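Uncharacterized protein Atu1656/AGR_C_3050 (PDB 2OJH) is of unknown function but folds as a six-bladed beta-propeller of the TolB family, a scaffold that commonly serves in protein-protein recognition. Local coordinates at residues A[24-29]-A[33-38]; A[55-60]-A[97-102]; A[111-116]-A[122-127]; A[154-159]-A[163-168]; A[211-214]-A[218-221]. One frame throughout, in Å; residues are numbered along the deposited sequence.

Contact 1 of 5, residues A[24-29]-A[33-38]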
# COMPACT_ATOMS: atom_id res chain seq x y z
N ILE A 24 -15.36 -2.40 -3.75
CA ILE A 24 -14.49 -2.66 -2.61
C ILE A 24 -14.79 -4.10 -2.15
O ILE A 24 -15.94 -4.44 -1.81
CB ILE A 24 -14.70 -1.61 -1.46
CG1 ILE A 24 -14.34 -0.17 -1.91
CG2 ILE A 24 -13.76 -1.93 -0.30
CD1 ILE A 24 -15.26 0.47 -2.88
N GLU A 25 -13.76 -4.94 -2.18
CA GLU A 25 -13.93 -6.38 -1.99
C GLU A 25 -12.92 -6.97 -1.01
O GLU A 25 -11.88 -6.38 -0.76
CB GLU A 25 -13.82 -7.06 -3.35
CG GLU A 25 -14.96 -6.66 -4.31
CD GLU A 25 -14.89 -7.30 -5.69
OE1 GLU A 25 -14.03 -8.18 -5.91
OE2 GLU A 25 -15.71 -6.92 -6.56
N ILE A 26 -13.21 -8.16 -0.48
CA ILE A 26 -12.29 -8.86 0.41
C ILE A 26 -12.13 -10.27 -0.09
O ILE A 26 -13.11 -10.86 -0.56
CB ILE A 26 -12.89 -8.89 1.82
CG1 ILE A 26 -12.78 -7.49 2.45
CG2 ILE A 26 -12.25 -9.99 2.66
CD1 ILE A 26 -13.74 -7.34 3.68
N PHE A 27 -10.91 -10.80 -0.07
CA PHE A 27 -10.66 -12.17 -0.49
C PHE A 27 -10.02 -12.86 0.70
O PHE A 27 -9.07 -12.33 1.33
CB PHE A 27 -9.71 -12.20 -1.67
CG PHE A 27 -9.47 -13.57 -2.24
CD1 PHE A 27 -10.38 -14.13 -3.12
CD2 PHE A 27 -8.31 -14.28 -1.93
CE1 PHE A 27 -10.17 -15.42 -3.67
CE2 PHE A 27 -8.07 -15.53 -2.46
CZ PHE A 27 -9.00 -16.11 -3.35
N ASN A 28 -10.53 -14.05 1.01
CA ASN A 28 -10.01 -14.85 2.09
C ASN A 28 -9.08 -15.88 1.46
O ASN A 28 -9.51 -16.70 0.66
CB ASN A 28 -11.16 -15.50 2.88
CG ASN A 28 -10.66 -16.36 4.05
OD1 ASN A 28 -9.79 -17.20 3.88
ND2 ASN A 28 -11.23 -16.14 5.25
N ILE A 29 -7.79 -15.82 1.79
CA ILE A 29 -6.84 -16.73 1.20
C ILE A 29 -6.88 -18.16 1.76
O ILE A 29 -6.32 -19.07 1.16
CB ILE A 29 -5.38 -16.19 1.25
CG1 ILE A 29 -4.86 -16.10 2.70
CG2 ILE A 29 -5.25 -14.84 0.50
CD1 ILE A 29 -3.26 -16.17 2.79
N LYS A 33 -12.57 -17.63 -0.73
CA LYS A 33 -13.86 -16.99 -0.98
C LYS A 33 -13.69 -15.47 -1.00
O LYS A 33 -12.93 -14.92 -0.18
CB LYS A 33 -14.86 -17.28 0.15
CG LYS A 33 -15.09 -18.73 0.52
CD LYS A 33 -16.20 -19.35 -0.27
CE LYS A 33 -15.62 -20.25 -1.34
NZ LYS A 33 -16.34 -21.54 -1.24
N MSE A 34 -14.43 -14.81 -1.88
CA MSE A 34 -14.49 -13.34 -1.92
C MSE A 34 -15.83 -12.79 -1.45
O MSE A 34 -16.84 -13.50 -1.43
CB MSE A 34 -14.14 -12.79 -3.33
CG MSE A 34 -15.06 -13.25 -4.46
SE MSE A 34 -15.24 -11.79 -5.77
CE MSE A 34 -16.08 -10.50 -4.54
N ARG A 35 -15.84 -11.52 -1.06
CA ARG A 35 -17.09 -10.83 -0.74
C ARG A 35 -17.02 -9.37 -1.22
O ARG A 35 -15.94 -8.79 -1.25
CB ARG A 35 -17.39 -10.91 0.77
CG ARG A 35 -17.31 -9.60 1.56
CD ARG A 35 -18.02 -9.77 2.89
NE ARG A 35 -18.57 -8.52 3.42
CZ ARG A 35 -18.13 -7.90 4.52
NH1 ARG A 35 -18.71 -6.77 4.93
NH2 ARG A 35 -17.11 -8.40 5.20
N VAL A 36 -18.18 -8.81 -1.56
CA VAL A 36 -18.29 -7.41 -1.97
C VAL A 36 -18.74 -6.61 -0.75
O VAL A 36 -19.83 -6.85 -0.19
CB VAL A 36 -19.30 -7.26 -3.12
CG1 VAL A 36 -19.52 -5.79 -3.47
CG2 VAL A 36 -18.87 -8.08 -4.34
N VAL A 37 -17.91 -5.67 -0.32
CA VAL A 37 -18.24 -4.78 0.78
C VAL A 37 -19.12 -3.63 0.32
O VAL A 37 -20.10 -3.29 0.97
CB VAL A 37 -16.97 -4.21 1.43
CG1 VAL A 37 -17.33 -3.34 2.63
CG2 VAL A 37 -16.09 -5.35 1.88
N TRP A 38 -18.76 -3.02 -0.81
CA TRP A 38 -19.46 -1.82 -1.28
C TRP A 38 -19.09 -1.54 -2.73
O TRP A 38 -17.91 -1.64 -3.09
CB TRP A 38 -19.02 -0.62 -0.43
CG TRP A 38 -19.86 0.59 -0.62
CD1 TRP A 38 -21.20 0.71 -0.39
CD2 TRP A 38 -19.40 1.87 -1.03
NE1 TRP A 38 -21.61 2.00 -0.66
CE2 TRP A 38 -20.52 2.73 -1.05
CE3 TRP A 38 -18.14 2.38 -1.37
CZ2 TRP A 38 -20.43 4.09 -1.40
CZ3 TRP A 38 -18.04 3.76 -1.72
CH2 TRP A 38 -19.19 4.58 -1.75
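I24 and W38 run alongside each other off the same face of the sheet, a clear example of paired side chains in a hairpin, with I24 CD1 3.8 Å from W38 CE3. Next along the strand, I26 keeps company with R35, and its CD1 meets both V37 CG2, at 3.6 Å, and R35 NH2, at 3.8 Å. V37 CG2 also sits over the centre of one face of the R35 guanidinium, in the conformer described here, so the charged group rests flat on a methyl while its NH1 bonds L69 O.

The other face carries E25, F27, M34 and V36. Selenomethionine M34 bends at both chi2 (146°) and chi3 (-62°), which brings its CE to 3.4 Å from E25 OE1. That carboxylate is gripped mainly from outside, by R290 on OE1 and S23 on OE2. M34 lies across F27 and sets its CB at the ring edge, 4.0 Å from F27 CD1.

V37 and W38 both face I24 in a classic beta bulge: I24 O receives V37 N at 2.8 Å and, weakly, W38 N. Strand 22-28 lies between strands 33-40 and 285-291, so both chain ends share this blade, the Velcro closure of a propeller. I24 packs on L56 and L58 of strand 55-60, while F27 touches L264 of strand 262-267.

Contact 2 of 5, residues A[55-60]-A[97-102]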
# COMPACT_ATOMS: atom_id res chain seq x y z
N TYR A 55 -13.02 -1.87 10.29
CA TYR A 55 -13.27 -1.01 9.15
C TYR A 55 -12.15 -1.00 8.12
O TYR A 55 -11.01 -1.40 8.41
CB TYR A 55 -13.58 0.42 9.58
CG TYR A 55 -12.43 1.18 10.22
CD1 TYR A 55 -11.51 1.88 9.43
CD2 TYR A 55 -12.28 1.23 11.62
CE1 TYR A 55 -10.46 2.59 10.00
CE2 TYR A 55 -11.22 1.95 12.19
CZ TYR A 55 -10.33 2.63 11.38
OH TYR A 55 -9.28 3.35 11.90
N LEU A 56 -12.49 -0.56 6.91
CA LEU A 56 -11.50 -0.29 5.90
C LEU A 56 -11.29 1.21 5.76
O LEU A 56 -12.23 2.01 5.90
CB LEU A 56 -11.90 -0.87 4.52
CG LEU A 56 -12.23 -2.37 4.49
CD1 LEU A 56 -12.78 -2.73 3.11
CD2 LEU A 56 -11.03 -3.26 4.84
N LEU A 57 -10.04 1.58 5.48
CA LEU A 57 -9.67 2.97 5.21
C LEU A 57 -9.30 3.13 3.72
O LEU A 57 -8.35 2.50 3.21
CB LEU A 57 -8.55 3.43 6.14
CG LEU A 57 -8.18 4.92 6.10
CD1 LEU A 57 -9.25 5.78 6.76
CD2 LEU A 57 -6.81 5.11 6.76
N LEU A 58 -10.10 3.94 3.03
CA LEU A 58 -9.94 4.15 1.58
C LEU A 58 -9.72 5.64 1.27
O LEU A 58 -10.15 6.51 2.03
CB LEU A 58 -11.22 3.75 0.83
CG LEU A 58 -11.66 2.30 0.55
CD1 LEU A 58 -10.99 1.65 -0.62
CD2 LEU A 58 -11.68 1.39 1.79
N ASN A 59 -9.12 5.93 0.13
CA ASN A 59 -9.18 7.32 -0.36
C ASN A 59 -10.03 7.46 -1.61
O ASN A 59 -10.14 6.53 -2.44
CB ASN A 59 -7.78 7.93 -0.57
CG ASN A 59 -6.96 7.15 -1.56
OD1 ASN A 59 -6.50 6.05 -1.26
ND2 ASN A 59 -6.79 7.69 -2.75
N SER A 60 -10.56 8.66 -1.77
CA SER A 60 -11.30 9.01 -2.97
C SER A 60 -11.22 10.51 -3.19
O SER A 60 -11.64 11.31 -2.33
CB SER A 60 -12.75 8.55 -2.85
OG SER A 60 -13.49 8.91 -4.01
N ALA A 97 -4.17 3.91 16.65
CA ALA A 97 -4.38 5.30 17.07
C ALA A 97 -3.96 6.38 16.07
O ALA A 97 -4.32 7.54 16.25
CB ALA A 97 -3.72 5.57 18.45
N LEU A 98 -3.20 6.01 15.03
CA LEU A 98 -2.70 6.99 14.06
C LEU A 98 -2.92 6.57 12.64
O LEU A 98 -2.85 5.38 12.33
CB LEU A 98 -1.19 7.23 14.23
CG LEU A 98 -0.69 7.87 15.53
CD1 LEU A 98 0.81 7.94 15.52
CD2 LEU A 98 -1.30 9.27 15.84
N TYR A 99 -3.14 7.57 11.79
CA TYR A 99 -3.12 7.41 10.34
C TYR A 99 -1.88 8.09 9.77
O TYR A 99 -1.42 9.11 10.27
CB TYR A 99 -4.36 8.05 9.71
CG TYR A 99 -5.69 7.40 9.99
CD1 TYR A 99 -5.78 6.10 10.53
CD2 TYR A 99 -6.88 8.05 9.67
CE1 TYR A 99 -7.03 5.50 10.78
CE2 TYR A 99 -8.13 7.47 9.92
CZ TYR A 99 -8.20 6.19 10.47
OH TYR A 99 -9.43 5.62 10.70
N ALA A 100 -1.33 7.51 8.72
CA ALA A 100 -0.30 8.16 7.95
C ALA A 100 -0.88 8.42 6.56
O ALA A 100 -1.51 7.51 5.96
CB ALA A 100 0.92 7.29 7.88
N ILE A 101 -0.69 9.64 6.06
CA ILE A 101 -1.23 10.03 4.74
C ILE A 101 -0.13 10.67 3.92
O ILE A 101 0.89 11.11 4.48
CB ILE A 101 -2.42 11.02 4.86
CG1 ILE A 101 -1.97 12.28 5.60
CG2 ILE A 101 -3.61 10.37 5.64
CD1 ILE A 101 -3.09 13.38 5.78
N SER A 102 -0.32 10.75 2.61
CA SER A 102 0.62 11.39 1.74
C SER A 102 -0.20 12.44 0.98
O SER A 102 -1.10 12.10 0.20
CB SER A 102 1.20 10.36 0.77
OG SER A 102 1.83 9.30 1.48
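Y99 is met by two residues of strand 55-60 in two different ways, L57 over its ring and Y55 at its rim. The leucine makes the tightly packed part, against a buried ring: its CD2 stands 3.9 Å from the centroid of the Y99 ring and only 3° off the ring normal, a CH-pi contact almost exactly over the centre of the face. Its other methyl, CD1, leans outward to 3.8 Å from Y99 CE2. A chi1 of -173° swings CG of L57 toward strand 98-103 of the next sheet, and the branch beyond lays both methyls on the tyrosine.

The end at Y55 is looser. This residue is partly exposed and meets Y99 mainly through its hydroxyl, in a short hydrogen bond of 2.6 Å between Y55 OH and Y99 OH. The Y55 oxygen lies in the plane of the Y99 ring, at its edge. R66 NE also bonds Y99 OH, so a buried hydroxyl has two polar partners.

Behind these side chains the backbones stay well apart, with L57 CA and Y99 CA 9.4 Å from each other, too far for strand pairing. Side chains alone thus bridge two separate four-stranded sheets, as at the interface between adjacent blades of a beta-propeller.

Contact 3 of 5, residues A[111-116]-A[122-127]; sequences AIYLLP and PRLMTK
Y113 and L124 form a non-hydrogen-bonded antiparallel pair, followed by L114 and R123 as a hydrogen-bonded one, in two segments whose end-to-end directions differ by 141°. The second pair is closed by two backbone bonds, of which R123 N to L114 O is the shorter at 2.7 Å.

The Y113 ring takes L124 CD1 over one face, displaced toward the rim and 3.9 Å from the centroid, a CH-pi contact. The leucine gets there with its side chain leading off opposite the amide nitrogen (chi1 -179°), and the same methyl touches A111 CB. P122 closes the root of the tyrosine, with its CB 3.6 Å from Y113 CB. The hydroxyl of Y113 bonds E106, and F82 meets the ring edge-to-face.

This is the outer hairpin of a WD40-like propeller blade, in which strand 111-116 is third and the short strand 123-124 is the outermost. L114 meets two side chains of 122-127. Its CB lies above one face of the R123 guanidinium, in the conformer described, and L114 CD1 approaches R123 NH2 to 3.6 Å. Selenomethionine M125 lies crosswise to L114, with M125 CG 3.8 Å from L114 CG.

Past the short strand, M125 N still bonds I112 O, but the next link uses a side chain: I112 N donates to T126 OG1 at 3.0 Å in a nearly straight bond (172°). T126 CG2 packs on I112 CB and CD1, and the threonine side chain also touches S131 and Y145 of the following sheet.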
# COMPACT_ATOMS: atom_id res chain seq x y z
N ALA A 111 3.82 14.79 0.36
CA ALA A 111 4.52 14.86 1.64
C ALA A 111 3.77 13.99 2.65
O ALA A 111 2.52 13.93 2.64
CB ALA A 111 4.55 16.32 2.16
N ILE A 112 4.52 13.32 3.52
CA ILE A 112 3.97 12.34 4.45
C ILE A 112 3.58 13.05 5.75
O ILE A 112 4.33 13.91 6.25
CB ILE A 112 4.97 11.16 4.67
CG1 ILE A 112 5.14 10.36 3.36
CG2 ILE A 112 4.47 10.24 5.75
CD1 ILE A 112 6.27 9.30 3.47
N TYR A 113 2.40 12.74 6.28
CA TYR A 113 1.97 13.29 7.59
C TYR A 113 1.42 12.15 8.44
O TYR A 113 0.99 11.13 7.91
CB TYR A 113 0.85 14.31 7.40
CG TYR A 113 1.20 15.49 6.53
CD1 TYR A 113 1.18 15.39 5.13
CD2 TYR A 113 1.52 16.72 7.10
CE1 TYR A 113 1.52 16.49 4.33
CE2 TYR A 113 1.83 17.82 6.33
CZ TYR A 113 1.83 17.70 4.94
OH TYR A 113 2.15 18.80 4.18
N LEU A 114 1.38 12.34 9.75
CA LEU A 114 0.64 11.47 10.67
C LEU A 114 -0.47 12.31 11.27
O LEU A 114 -0.31 13.52 11.39
CB LEU A 114 1.53 11.00 11.85
CG LEU A 114 2.82 10.26 11.49
CD1 LEU A 114 3.46 9.73 12.76
CD2 LEU A 114 2.55 9.15 10.53
N LEU A 115 -1.58 11.68 11.61
CA LEU A 115 -2.67 12.35 12.31
C LEU A 115 -3.42 11.34 13.21
O LEU A 115 -3.24 10.14 13.05
CB LEU A 115 -3.63 13.04 11.32
CG LEU A 115 -4.50 12.14 10.46
CD1 LEU A 115 -5.85 12.80 10.19
CD2 LEU A 115 -3.73 11.82 9.19
N PRO A 116 -4.23 11.83 14.17
CA PRO A 116 -4.99 10.84 14.95
C PRO A 116 -5.96 10.03 14.07
O PRO A 116 -6.53 10.56 13.12
CB PRO A 116 -5.78 11.70 15.92
CG PRO A 116 -5.00 13.02 16.02
CD PRO A 116 -4.50 13.21 14.61
N PRO A 122 -2.87 17.19 10.56
CA PRO A 122 -1.70 16.42 10.16
C PRO A 122 -0.37 16.98 10.65
O PRO A 122 -0.15 18.19 10.62
CB PRO A 122 -1.73 16.49 8.63
CG PRO A 122 -3.13 16.87 8.27
CD PRO A 122 -3.57 17.77 9.39
N ARG A 123 0.51 16.09 11.09
CA ARG A 123 1.85 16.46 11.52
C ARG A 123 2.85 16.06 10.43
O ARG A 123 2.97 14.89 10.13
CB ARG A 123 2.17 15.73 12.83
CG ARG A 123 1.35 16.19 14.05
CD ARG A 123 1.22 15.08 15.13
NE ARG A 123 2.39 14.18 15.15
CZ ARG A 123 2.35 12.87 15.40
NH1 ARG A 123 1.21 12.24 15.65
NH2 ARG A 123 3.48 12.17 15.37
N LEU A 124 3.57 17.03 9.85
CA LEU A 124 4.53 16.74 8.74
C LEU A 124 5.69 15.88 9.20
O LEU A 124 6.36 16.21 10.22
CB LEU A 124 5.09 18.05 8.09
CG LEU A 124 6.06 17.89 6.92
CD1 LEU A 124 5.40 17.24 5.68
CD2 LEU A 124 6.68 19.24 6.57
N MSE A 125 5.95 14.81 8.45
CA MSE A 125 7.04 13.91 8.74
C MSE A 125 8.23 14.15 7.82
O MSE A 125 9.37 14.14 8.28
CB MSE A 125 6.62 12.45 8.60
CG MSE A 125 5.66 11.88 9.60
SE MSE A 125 6.24 12.16 11.45
CE MSE A 125 5.09 13.56 12.05
N THR A 126 7.97 14.34 6.53
CA THR A 126 9.06 14.41 5.57
C THR A 126 9.33 15.80 5.00
O THR A 126 8.47 16.41 4.36
CB THR A 126 8.78 13.51 4.40
OG1 THR A 126 7.50 13.86 3.85
CG2 THR A 126 8.77 12.07 4.85
N LYS A 127 10.55 16.30 5.23
CA LYS A 127 10.96 17.58 4.71
C LYS A 127 11.52 17.48 3.30
O LYS A 127 11.67 18.49 2.64
CB LYS A 127 11.98 18.23 5.64
CG LYS A 127 11.37 18.64 6.99
CD LYS A 127 12.43 19.06 7.96
CE LYS A 127 11.84 19.26 9.35
NZ LYS A 127 12.93 19.67 10.24

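Contact 4 of 5, residues A[154-159]-A[163-168]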
# COMPACT_ATOMS: atom_id res chain seq x y z
N ASP A 154 13.91 5.81 -4.29
CA ASP A 154 14.48 4.90 -3.30
C ASP A 154 13.56 4.57 -2.15
O ASP A 154 12.58 5.30 -1.87
CB ASP A 154 15.78 5.45 -2.71
CG ASP A 154 16.97 5.24 -3.63
OD1 ASP A 154 17.16 4.11 -4.15
OD2 ASP A 154 17.71 6.22 -3.82
N ILE A 155 13.93 3.49 -1.45
CA ILE A 155 13.25 3.09 -0.24
C ILE A 155 13.92 3.79 0.92
O ILE A 155 15.16 3.77 1.04
CB ILE A 155 13.34 1.55 -0.05
CG1 ILE A 155 12.86 0.81 -1.34
CG2 ILE A 155 12.59 1.09 1.22
CD1 ILE A 155 11.44 1.19 -1.84
N TYR A 156 13.10 4.41 1.76
CA TYR A 156 13.58 5.12 2.95
C TYR A 156 12.80 4.59 4.13
O TYR A 156 11.71 4.02 3.97
CB TYR A 156 13.30 6.64 2.85
CG TYR A 156 14.16 7.33 1.84
CD1 TYR A 156 15.37 7.91 2.22
CD2 TYR A 156 13.79 7.37 0.49
CE1 TYR A 156 16.21 8.51 1.26
CE2 TYR A 156 14.62 7.97 -0.46
CZ TYR A 156 15.82 8.53 -0.06
OH TYR A 156 16.63 9.13 -0.98
N SER A 157 13.34 4.80 5.34
CA SER A 157 12.55 4.61 6.52
C SER A 157 12.77 5.81 7.45
O SER A 157 13.77 6.53 7.32
CB SER A 157 12.92 3.30 7.22
OG SER A 157 14.25 3.33 7.67
N MSE A 158 11.83 6.06 8.33
CA MSE A 158 11.99 7.15 9.27
C MSE A 158 11.60 6.66 10.64
O MSE A 158 10.65 5.90 10.78
CB MSE A 158 11.14 8.37 8.87
CG MSE A 158 11.02 9.45 9.96
SE MSE A 158 10.36 11.11 9.22
CE MSE A 158 11.70 11.46 7.87
N ASP A 159 12.36 7.10 11.63
CA ASP A 159 12.02 6.93 13.03
C ASP A 159 11.09 8.09 13.41
O ASP A 159 11.45 9.26 13.30
CB ASP A 159 13.31 6.92 13.86
CG ASP A 159 13.05 6.82 15.35
OD1 ASP A 159 12.74 7.87 15.96
OD2 ASP A 159 13.17 5.70 15.90
N GLY A 163 12.56 11.81 13.78
CA GLY A 163 12.45 12.45 12.49
C GLY A 163 13.58 12.10 11.52
O GLY A 163 13.62 12.63 10.41
N VAL A 164 14.48 11.21 11.93
CA VAL A 164 15.65 10.88 11.11
C VAL A 164 15.32 9.99 9.93
O VAL A 164 14.73 8.92 10.09
CB VAL A 164 16.78 10.22 11.96
CG1 VAL A 164 17.87 9.62 11.05
CG2 VAL A 164 17.39 11.22 12.94
N GLU A 165 15.74 10.42 8.74
CA GLU A 165 15.49 9.70 7.50
C GLU A 165 16.68 8.78 7.17
O GLU A 165 17.85 9.20 7.25
CB GLU A 165 15.23 10.72 6.39
CG GLU A 165 15.19 10.20 4.97
CD GLU A 165 14.79 11.30 3.98
OE1 GLU A 165 15.68 12.07 3.55
OE2 GLU A 165 13.58 11.39 3.64
N THR A 166 16.38 7.53 6.82
CA THR A 166 17.39 6.53 6.50
C THR A 166 17.13 6.01 5.10
O THR A 166 16.03 5.55 4.80
CB THR A 166 17.35 5.35 7.48
OG1 THR A 166 17.80 5.79 8.76
CG2 THR A 166 18.26 4.20 7.02
N ARG A 167 18.17 6.06 4.26
CA ARG A 167 18.07 5.62 2.88
C ARG A 167 18.45 4.12 2.80
O ARG A 167 19.56 3.74 3.20
CB ARG A 167 19.01 6.47 2.04
CG ARG A 167 18.83 6.30 0.56
CD ARG A 167 19.71 7.23 -0.21
NE ARG A 167 19.73 6.88 -1.62
CZ ARG A 167 20.57 7.37 -2.51
NH1 ARG A 167 21.51 8.23 -2.12
NH2 ARG A 167 20.50 6.98 -3.78
N LEU A 168 17.54 3.28 2.30
CA LEU A 168 17.76 1.83 2.30
C LEU A 168 18.16 1.24 0.97
O LEU A 168 18.74 0.16 0.92
CB LEU A 168 16.53 1.08 2.83
CG LEU A 168 16.20 1.46 4.29
CD1 LEU A 168 14.83 0.96 4.63
CD2 LEU A 168 17.23 0.91 5.29
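R167 reaches along Y156 to D154, a long chain that follows the tyrosine before it meets the carboxylate. Its CB lies 3.6 Å from Y156 CE1, and CG comes slightly closer, 3.5 Å from the same carbon. CD has moved on to the phenol oxygen, Y156 OH, at 3.7 Å. The chain is extended from CG to NE, and the guanidinium ends tilted only 23° from the ring plane. NE makes a weak bond to D154 OD2, and CZ lies 3.3 Å from that oxygen. At the tip NH2 forms a bent salt bridge with D154 OD2, 2.9 Å away on the syn side and tilted out of both planes. T169 OG1 and G171 N hold the carboxylate by its other oxygen, OD1.

All this lines the outer hairpin of a propeller blade, with strand 165-167 at the margin of its sheet. There S157 and T166 exchange two backbone bonds, T166 N reaching S157 O at 2.8 Å. E165 lays its CG beside Y156, 3.6 Å from CD1, and its carboxylate is taken by R149, Y145 and N128. R149 also makes a cation-pi contact with Y156. At the turn, selenomethionine M158 curls its CE to 3.4 Å from the carbonyl oxygen of G163.

Contact 5 of 5, residues A[211-214]-A[218-221]; sequences RITD and GDWF
D219 presents its flat carboxylate to T213, which bonds OD2 from the side away from the other oxygen, through the anti lone pair. T213 OG1 is the donor, 2.8 Å from D219 OD2. Other flat groups of the two segments pack apart from this bond. The R211 guanidinium has D214 CG 3.5 Å above one face, offset toward the rim; R211 NH2 and D214 OD1 form a salt bridge of charges alone, because the oxygen lies well out of the guanidinium plane. The W220 indole has G218 O at its edge, in plane, and H243 stacks on it.

T213 and D219 approach head-on from the two segments, whose backbones stay apart, T213 CA lying 7.8 Å from D219 CA. T213 has OG1 between its backbone N and carbonyl carbon (chi1 62°), where the hydroxyl can give its proton to D219 and also accept one from I199 N. The contact joins two blades of the propeller: the chain leaves strand 209-211, outermost in one sheet, and returns inward to strand 217-224, which opens the next.

Hydroxyls meet both oxygens of D219: S215 OG joins T213 at OD2, and S235 OG bonds OD1. Three such partners hold the buried carboxylate in place and probably help to stabilise its negative charge. On the loop, R211 NE bonds T213 O at 2.8 Å, tying the arginine across the turn to the carbonyl of the residue that carries the bridging hydroxyl. R211 NH2 is bonded to Q198 OE1.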
# COMPACT_ATOMS: atom_id res chain seq x y z
N ARG A 211 16.50 -10.65 -4.47
CA ARG A 211 15.40 -10.69 -5.41
C ARG A 211 14.39 -11.74 -4.96
O ARG A 211 14.78 -12.86 -4.58
CB ARG A 211 15.91 -11.02 -6.82
CG ARG A 211 14.91 -10.80 -7.92
CD ARG A 211 15.53 -11.12 -9.24
NE ARG A 211 14.59 -11.00 -10.35
CZ ARG A 211 14.92 -11.14 -11.63
NH1 ARG A 211 16.19 -11.37 -11.98
NH2 ARG A 211 13.99 -11.04 -12.57
N ILE A 212 13.11 -11.40 -5.04
CA ILE A 212 12.03 -12.31 -4.63
C ILE A 212 11.16 -12.83 -5.77
O ILE A 212 10.76 -14.00 -5.72
CB ILE A 212 11.15 -11.68 -3.55
CG1 ILE A 212 11.99 -11.37 -2.30
CG2 ILE A 212 9.91 -12.57 -3.28
CD1 ILE A 212 12.52 -12.57 -1.52
N THR A 213 10.84 -12.00 -6.76
CA THR A 213 10.22 -12.54 -7.99
C THR A 213 11.18 -12.50 -9.18
O THR A 213 12.04 -11.63 -9.28
CB THR A 213 8.89 -11.84 -8.36
OG1 THR A 213 9.12 -10.45 -8.63
CG2 THR A 213 7.88 -11.98 -7.26
N ASP A 214 11.01 -13.48 -10.07
CA ASP A 214 11.73 -13.53 -11.32
C ASP A 214 10.65 -13.98 -12.29
O ASP A 214 10.43 -15.18 -12.43
CB ASP A 214 12.83 -14.57 -11.21
CG ASP A 214 13.81 -14.53 -12.37
OD1 ASP A 214 13.45 -14.01 -13.45
OD2 ASP A 214 14.94 -15.01 -12.18
N GLY A 218 5.46 -7.28 -14.63
CA GLY A 218 5.84 -6.19 -13.72
C GLY A 218 5.04 -6.34 -12.43
O GLY A 218 3.81 -6.28 -12.44
N ASP A 219 5.75 -6.49 -11.31
CA ASP A 219 5.16 -6.98 -10.08
C ASP A 219 5.18 -5.77 -9.20
O ASP A 219 6.21 -5.10 -9.11
CB ASP A 219 6.03 -8.13 -9.51
CG ASP A 219 5.98 -9.40 -10.36
OD1 ASP A 219 4.96 -9.64 -11.02
OD2 ASP A 219 6.95 -10.20 -10.34
N TRP A 220 4.04 -5.48 -8.55
CA TRP A 220 3.86 -4.19 -7.91
C TRP A 220 3.13 -4.39 -6.58
O TRP A 220 2.44 -5.39 -6.37
CB TRP A 220 3.01 -3.30 -8.83
CG TRP A 220 3.78 -2.57 -9.93
CD1 TRP A 220 4.10 -3.02 -11.19
CD2 TRP A 220 4.32 -1.26 -9.82
NE1 TRP A 220 4.81 -2.03 -11.88
CE2 TRP A 220 4.96 -0.95 -11.03
CE3 TRP A 220 4.34 -0.30 -8.78
CZ2 TRP A 220 5.61 0.28 -11.23
CZ3 TRP A 220 4.99 0.90 -8.99
CH2 TRP A 220 5.60 1.19 -10.20
N PHE A 221 3.25 -3.43 -5.68
CA PHE A 221 2.46 -3.45 -4.47
C PHE A 221 2.60 -4.70 -3.58
O PHE A 221 1.58 -5.28 -3.17
CB PHE A 221 0.95 -3.23 -4.79
CG PHE A 221 0.69 -2.29 -5.93
CD1 PHE A 221 1.09 -0.94 -5.87
CD2 PHE A 221 0.01 -2.75 -7.07
CE1 PHE A 221 0.87 -0.07 -6.97
CE2 PHE A 221 -0.23 -1.89 -8.17
CZ PHE A 221 0.20 -0.55 -8.12

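Contacts 1, 3 and 4 are each hairpins inside a blade, with backbone bonds at the outer strands; contacts 1 and 4 are partly buried, and contact 3 is more enclosed. Contacts 2 and 5 are small and buried and join different blades; within each pair of segments the link is made by side chains, a phenol pair with a leucine in one and a hydroxyl-carboxylate bond in the other. The centre of contact 2 lies about 11 Å from the centre of the chain, the nearest of the five. It shares a sheet with contact 3 and touches contact 1 through I24 and L56. Contacts 3 and 4 meet at M125 and M158, whereas contact 5 touches none of the others.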